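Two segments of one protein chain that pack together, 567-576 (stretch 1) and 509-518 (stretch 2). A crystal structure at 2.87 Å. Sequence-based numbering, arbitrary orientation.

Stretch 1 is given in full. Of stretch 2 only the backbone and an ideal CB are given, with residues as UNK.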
ATOM      1  N   LEU A 567     -12.396  -0.636   4.071  1.00 27.64           N
ATOM      2  CA  LEU A 567     -11.373  -0.393   3.065  1.00 22.98           C
ATOM      3  C   LEU A 567     -11.887   0.589   2.021  1.00 27.38           C
ATOM      4  O   LEU A 567     -13.075   0.600   1.688  1.00 29.67           O
ATOM      5  CB  LEU A 567     -10.941  -1.697   2.374  1.00 33.02           C
ATOM      6  CG  LEU A 567      -9.765  -2.477   2.966  1.00 26.45           C
ATOM      7  CD1 LEU A 567     -10.117  -3.034   4.333  1.00 32.32           C
ATOM      8  CD2 LEU A 567      -9.348  -3.599   2.031  1.00 21.74           C
ATOM      9  N   PHE A 568     -10.976   1.415   1.505  1.00 28.49           N
ATOM     10  CA  PHE A 568     -11.299   2.315   0.399  1.00 22.20           C
ATOM     11  C   PHE A 568     -10.014   2.683  -0.322  1.00 23.36           C
ATOM     12  O   PHE A 568      -9.070   3.177   0.304  1.00 21.97           O
ATOM     13  CB  PHE A 568     -12.011   3.577   0.895  1.00 33.86           C
ATOM     14  CG  PHE A 568     -12.614   4.411  -0.208  1.00 30.69           C
ATOM     15  CD1 PHE A 568     -11.842   5.304  -0.930  1.00 23.96           C
ATOM     16  CD2 PHE A 568     -13.955   4.308  -0.517  1.00 30.62           C
ATOM     17  CE1 PHE A 568     -12.393   6.073  -1.934  1.00 30.13           C
ATOM     18  CE2 PHE A 568     -14.514   5.070  -1.523  1.00 34.47           C
ATOM     19  CZ  PHE A 568     -13.730   5.955  -2.233  1.00 34.13           C
ATOM     20  N   VAL A 569      -9.981   2.444  -1.629  1.00 31.62           N
ATOM     21  CA  VAL A 569      -8.894   2.885  -2.486  1.00 28.85           C
ATOM     22  C   VAL A 569      -9.433   3.954  -3.434  1.00 30.86           C
ATOM     23  O   VAL A 569     -10.640   4.150  -3.561  1.00 34.57           O
ATOM     24  CB  VAL A 569      -8.258   1.716  -3.266  1.00 29.45           C
ATOM     25  CG1 VAL A 569      -7.955   0.556  -2.331  1.00 26.94           C
ATOM     26  CG2 VAL A 569      -9.174   1.273  -4.397  1.00 30.57           C
ATOM     27  N   GLY A 570      -8.519   4.649  -4.107  1.00 28.01           N
ATOM     28  CA  GLY A 570      -8.927   5.660  -5.064  1.00 27.62           C
ATOM     29  C   GLY A 570      -7.806   6.551  -5.555  1.00 32.87           C
ATOM     30  O   GLY A 570      -6.826   6.782  -4.840  1.00 27.97           O
ATOM     31  N   PHE A 571      -7.939   7.059  -6.778  1.00 29.99           N
ATOM     32  CA  PHE A 571      -6.996   8.018  -7.330  1.00 30.37           C
ATOM     33  C   PHE A 571      -7.729   9.278  -7.774  1.00 31.22           C
ATOM     34  O   PHE A 571      -8.929   9.257  -8.064  1.00 30.13           O
ATOM     35  CB  PHE A 571      -6.193   7.422  -8.499  1.00 32.33           C
ATOM     36  CG  PHE A 571      -7.037   6.875  -9.617  1.00 36.68           C
ATOM     37  CD1 PHE A 571      -7.357   7.663 -10.711  1.00 38.60           C
ATOM     38  CD2 PHE A 571      -7.484   5.564  -9.590  1.00 38.19           C
ATOM     39  CE1 PHE A 571      -8.122   7.159 -11.747  1.00 36.76           C
ATOM     40  CE2 PHE A 571      -8.249   5.055 -10.623  1.00 44.17           C
ATOM     41  CZ  PHE A 571      -8.567   5.854 -11.703  1.00 36.37           C
ATOM     42  N   ALA A 572      -6.990  10.386  -7.816  1.00 26.94           N
ATOM     43  CA  ALA A 572      -7.578  11.684  -8.118  1.00 31.53           C
ATOM     44  C   ALA A 572      -6.485  12.621  -8.609  1.00 33.70           C
ATOM     45  O   ALA A 572      -5.318  12.449  -8.242  1.00 27.79           O
ATOM     46  CB  ALA A 572      -8.274  12.274  -6.883  1.00 29.90           C
ATOM     47  N   PRO A 573      -6.817  13.599  -9.472  1.00 29.27           N
ATOM     48  CA  PRO A 573      -8.106  13.730 -10.161  1.00 30.15           C
ATOM     49  C   PRO A 573      -8.305  12.590 -11.156  1.00 35.43           C
ATOM     50  O   PRO A 573      -7.329  12.113 -11.732  1.00 40.65           O
ATOM     51  CB  PRO A 573      -7.992  15.083 -10.870  1.00 34.00           C
ATOM     52  CG  PRO A 573      -6.963  15.831 -10.087  1.00 24.90           C
ATOM     53  CD  PRO A 573      -5.974  14.789  -9.667  1.00 25.97           C
ATOM     54  N   ALA A 574      -9.556  12.160 -11.337  1.00 33.81           N
ATOM     55  CA  ALA A 574      -9.820  10.963 -12.130  1.00 35.51           C
ATOM     56  C   ALA A 574      -9.345  11.116 -13.570  1.00 39.50           C
ATOM     57  O   ALA A 574      -8.878  10.147 -14.180  1.00 30.99           O
ATOM     58  CB  ALA A 574     -11.311  10.631 -12.090  1.00 41.51           C
ATOM     59  N   ASN A 575      -9.443  12.320 -14.131  1.00 44.92           N
ATOM     60  CA  ASN A 575      -9.045  12.536 -15.516  1.00 43.07           C
ATOM     61  C   ASN A 575      -7.569  12.879 -15.675  1.00 36.79           C
ATOM     62  O   ASN A 575      -7.057  12.823 -16.799  1.00 42.43           O
ATOM     63  CB  ASN A 575      -9.909  13.632 -16.145  1.00 46.02           C
ATOM     64  CG  ASN A 575     -11.267  13.116 -16.591  1.00 49.60           C
ATOM     65  OD1 ASN A 575     -11.745  12.090 -16.103  1.00 38.48           O
ATOM     66  ND2 ASN A 575     -11.894  13.824 -17.523  1.00 53.36           N
ATOM     67  N   ASN A 576      -6.877  13.232 -14.594  1.00 33.24           N
ATOM     68  CA  ASN A 576      -5.428  13.452 -14.627  1.00 38.72           C
ATOM     69  C   ASN A 576      -4.853  12.983 -13.301  1.00 34.98           C
ATOM     70  O   ASN A 576      -4.639  13.775 -12.374  1.00 33.24           O
ATOM     71  CB  ASN A 576      -5.076  14.916 -14.913  1.00 40.77           C
ATOM     72  CG  ASN A 576      -5.820  15.895 -14.024  1.00 51.81           C
ATOM     73  OD1 ASN A 576      -5.251  16.448 -13.082  1.00 47.75           O
ATOM     74  ND2 ASN A 576      -7.091  16.130 -14.330  1.00 49.09           N
ATOM     75  N   UNK A 509     -13.526   1.171 -16.697  1.00 26.42           N
ATOM     76  CA  UNK A 509     -13.462   0.778 -15.293  1.00 28.37           C
ATOM     77  C   UNK A 509     -13.209   1.994 -14.409  1.00 24.23           C
ATOM     78  O   UNK A 509     -13.780   2.114 -13.318  1.00 20.15           O
ATOM     79  CB  UNK A 509     -12.370  -0.272 -15.078  1.00 28.37           C
ATOM     80  N   UNK A 510     -12.363   2.920 -14.867  1.00 24.52           N
ATOM     81  CA  UNK A 510     -12.132   4.145 -14.109  1.00 26.53           C
ATOM     82  C   UNK A 510     -13.417   4.952 -13.966  1.00 30.06           C
ATOM     83  O   UNK A 510     -13.689   5.516 -12.899  1.00 33.74           O
ATOM     84  CB  UNK A 510     -11.051   4.992 -14.782  1.00 26.53           C
ATOM     85  N   UNK A 511     -14.225   5.014 -15.028  1.00 16.90           N
ATOM     86  CA  UNK A 511     -15.508   5.702 -14.933  1.00 26.95           C
ATOM     87  C   UNK A 511     -16.456   4.986 -13.982  1.00 30.47           C
ATOM     88  O   UNK A 511     -17.257   5.637 -13.300  1.00 30.98           O
ATOM     89  CB  UNK A 511     -16.149   5.822 -16.317  1.00 26.95           C
ATOM     90  N   UNK A 512     -16.386   3.655 -13.921  1.00 27.88           N
ATOM     91  CA  UNK A 512     -17.164   2.938 -12.926  1.00 26.97           C
ATOM     92  C   UNK A 512     -16.702   3.259 -11.519  1.00 25.51           C
ATOM     93  O   UNK A 512     -17.514   3.503 -10.622  1.00 32.13           O
ATOM     94  CB  UNK A 512     -17.081   1.430 -13.172  1.00 26.97           C
ATOM     95  N   UNK A 513     -15.383   3.253 -11.304  1.00 26.96           N
ATOM     96  CA  UNK A 513     -14.832   3.730 -10.042  1.00 26.11           C
ATOM     97  C   UNK A 513     -15.156   5.200  -9.814  1.00 25.50           C
ATOM     98  O   UNK A 513     -15.301   5.635  -8.666  1.00 25.71           O
ATOM     99  CB  UNK A 513     -13.317   3.516 -10.010  1.00 26.11           C
ATOM    100  N   UNK A 514     -15.258   5.980 -10.892  1.00 24.87           N
ATOM    101  CA  UNK A 514     -15.559   7.401 -10.757  1.00 29.80           C
ATOM    102  C   UNK A 514     -16.966   7.625 -10.218  1.00 22.17           C
ATOM    103  O   UNK A 514     -17.182   8.510  -9.382  1.00 27.79           O
ATOM    104  CB  UNK A 514     -15.397   8.107 -12.105  1.00 29.80           C
ATOM    105  N   UNK A 515     -17.934   6.830 -10.675  1.00 16.94           N
ATOM    106  CA  UNK A 515     -19.308   6.957 -10.208  1.00 29.75           C
ATOM    107  C   UNK A 515     -19.519   6.370  -8.819  1.00 28.52           C
ATOM    108  O   UNK A 515     -20.604   6.534  -8.252  1.00 27.04           O
ATOM    109  CB  UNK A 515     -20.256   6.278 -11.199  1.00 29.75           C
ATOM    110  N   UNK A 516     -18.518   5.677  -8.269  1.00 30.68           N
ATOM    111  CA  UNK A 516     -18.602   5.201  -6.891  1.00 29.87           C
ATOM    112  C   UNK A 516     -18.757   6.374  -5.930  1.00 23.60           C
ATOM    113  O   UNK A 516     -19.512   6.304  -4.952  1.00 27.27           O
ATOM    114  CB  UNK A 516     -17.364   4.378  -6.529  1.00 29.87           C
ATOM    115  N   UNK A 517     -18.057   7.476  -6.200  1.00 20.55           N
ATOM    116  CA  UNK A 517     -17.974   8.592  -5.265  1.00 28.99           C
ATOM    117  C   UNK A 517     -18.906   9.717  -5.703  1.00 33.41           C
ATOM    118  O   UNK A 517     -19.423  10.467  -4.869  1.00 33.12           O
ATOM    119  CB  UNK A 517     -16.535   9.101  -5.158  1.00 28.99           C
ATOM    120  N   UNK A 518     -19.149   9.830  -7.009  1.00 29.55           N
ATOM    121  CA  UNK A 518     -19.934  10.933  -7.543  1.00 34.48           C
ATOM    122  C   UNK A 518     -21.250  10.519  -8.184  1.00 34.40           C
ATOM    123  O   UNK A 518     -22.079  11.394  -8.460  1.00 28.55           O
ATOM    124  CB  UNK A 518     -19.097  11.695  -8.573  1.00 34.48           C
TER

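Stretch 2 is a helix whose axis passes 9.8 Å from that of strand 567-572, the chain directions 110° apart. The closest pair of CA atoms is that of position 514 and Ala-574, 6.9 Å apart.

At position 509 the ideal CB finds nothing of stretch 1 within 5.5 Å, and helical angles (-68/-39) suit most residues. It is Val-509, chi1 t, without contact here.

Position 510 points toward stretch 1, its ideal CB 4.0 Å from Phe-571 CZ. A small or medium side chain, polar or apolar, could lie against the ring's rim. The residue is Asp-510, chi1 m (-72°); its CG comes 3.4 Å from Phe-571 CZ, at the ring edge and near the ring plane. Ring hydrogens point outward there, so a carboxylate is a reasonable neighbour.

Position 511 points away and leaves the choice open: Tyr-511, chi1 t. Position 512 is out of reach, with angles of -65/-46 that do not require glycine, yet Gly-512 occupies it.

Position 513 points toward the strand, but its ideal CB is 5.3 Å from Phe-571 CE2. A gap that wide, before an apolar surface that includes Val-569, favours a long, flexible apolar chain; methionine or leucine would serve. Met-513 reaches with rotamers m, t, p, placing CE 4.2 Å from Phe-571 CE2 and 4.4 Å from Val-569 CG2, so one methyl touches both residues.

Position 514 points toward the turn after the strand, its ideal CB 4.8 Å from Ala-574 CB. The alanine methyl leaves room, and the amide of Asn-575 lies beyond, so a long side chain, aliphatic or polar, would fit. Gln-514 is extended (chi1 t, chi2 t): NE2 packs 3.3 Å from Ala-574 CB and lies 3.8 Å from Asn-575 OD1, a contact without a hydrogen bond.

Position 515 is out of reach, and many residues would do; it is Gln-515, chi1 and chi2 both m.

Position 516 points toward stretch 1, although nothing there lies within 5.5 Å of its ideal CB. A compact apolar group would suit: Val-516, chi1 t, brings CG1 no nearer than 4.7 Å to Phe-568 CE2.

Position 517 points toward Phe-568, whose CZ is 5.1 Å from the ideal CB. Valine, isoleucine or leucine could close that distance. Val-517, chi1 t, sets CG2 3.7 Å from Phe-568 CZ, near the ring plane at its edge.

Position 518 is out of reach. His-518 uses NE2 in a hydrogen bond elsewhere in the structure.

Stretch 2, residues 509-518: VDYGMQQVVH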
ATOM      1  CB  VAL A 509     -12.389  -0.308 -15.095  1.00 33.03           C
ATOM      2  CG1 VAL A 509     -11.997  -0.420 -13.631  1.00 15.60           C
ATOM      3  CG2 VAL A 509     -12.888  -1.645 -15.620  1.00 28.31           C
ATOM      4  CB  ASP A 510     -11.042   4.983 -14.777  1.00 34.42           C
ATOM      5  CG  ASP A 510      -9.658   4.380 -14.614  1.00 46.96           C
ATOM      6  OD1 ASP A 510      -9.547   3.283 -14.027  1.00 45.56           O
ATOM      7  OD2 ASP A 510      -8.680   5.005 -15.075  1.00 55.70           O
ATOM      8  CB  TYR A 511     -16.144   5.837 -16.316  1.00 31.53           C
ATOM      9  CG  TYR A 511     -17.411   6.661 -16.319  1.00 31.12           C
ATOM     10  CD1 TYR A 511     -17.364   8.040 -16.163  1.00 38.37           C
ATOM     11  CD2 TYR A 511     -18.653   6.061 -16.475  1.00 31.88           C
ATOM     12  CE1 TYR A 511     -18.519   8.798 -16.165  1.00 44.75           C
ATOM     13  CE2 TYR A 511     -19.814   6.812 -16.478  1.00 34.30           C
ATOM     14  CZ  TYR A 511     -19.740   8.180 -16.323  1.00 37.53           C
ATOM     15  OH  TYR A 511     -20.890   8.934 -16.325  1.00 43.50           O
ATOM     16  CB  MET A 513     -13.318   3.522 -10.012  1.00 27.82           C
ATOM     17  CG  MET A 513     -12.873   2.075 -10.047  1.00 24.05           C
ATOM     18  SD  MET A 513     -11.075   1.944 -10.014  1.00 33.84           S
ATOM     19  CE  MET A 513     -10.721   2.474  -8.340  1.00 29.57           C
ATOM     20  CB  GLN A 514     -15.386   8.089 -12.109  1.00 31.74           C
ATOM     21  CG  GLN A 514     -15.265   9.593 -12.048  1.00 32.13           C
ATOM     22  CD  GLN A 514     -14.886  10.181 -13.388  1.00 34.99           C
ATOM     23  OE1 GLN A 514     -15.550  11.087 -13.891  1.00 49.74           O
ATOM     24  NE2 GLN A 514     -13.817   9.663 -13.981  1.00 21.47           N
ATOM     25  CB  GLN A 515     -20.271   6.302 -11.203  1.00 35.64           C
ATOM     26  CG  GLN A 515     -20.230   6.922 -12.591  1.00 43.36           C
ATOM     27  CD  GLN A 515     -20.587   8.398 -12.585  1.00 46.29           C
ATOM     28  OE1 GLN A 515     -19.720   9.256 -12.750  1.00 45.64           O
ATOM     29  NE2 GLN A 515     -21.868   8.699 -12.395  1.00 43.35           N
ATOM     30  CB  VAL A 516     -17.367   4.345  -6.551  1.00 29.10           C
ATOM     31  CG1 VAL A 516     -17.339   3.996  -5.071  1.00 24.76           C
ATOM     32  CG2 VAL A 516     -17.344   3.087  -7.403  1.00 22.34           C
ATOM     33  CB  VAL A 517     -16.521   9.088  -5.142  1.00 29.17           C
ATOM     34  CG1 VAL A 517     -16.413  10.209  -4.120  1.00 32.93           C
ATOM     35  CG2 VAL A 517     -15.602   7.934  -4.767  1.00 31.50           C
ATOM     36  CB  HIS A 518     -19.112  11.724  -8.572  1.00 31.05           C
ATOM     37  CG  HIS A 518     -17.953  12.463  -7.979  1.00 30.38           C
ATOM     38  ND1 HIS A 518     -18.094  13.675  -7.338  1.00 35.08           N
ATOM     39  CD2 HIS A 518     -16.634  12.162  -7.929  1.00 30.52           C
ATOM     40  CE1 HIS A 518     -16.912  14.089  -6.917  1.00 37.42           C
ATOM     41  NE2 HIS A 518     -16.009  13.189  -7.264  1.00 34.40           N
TER
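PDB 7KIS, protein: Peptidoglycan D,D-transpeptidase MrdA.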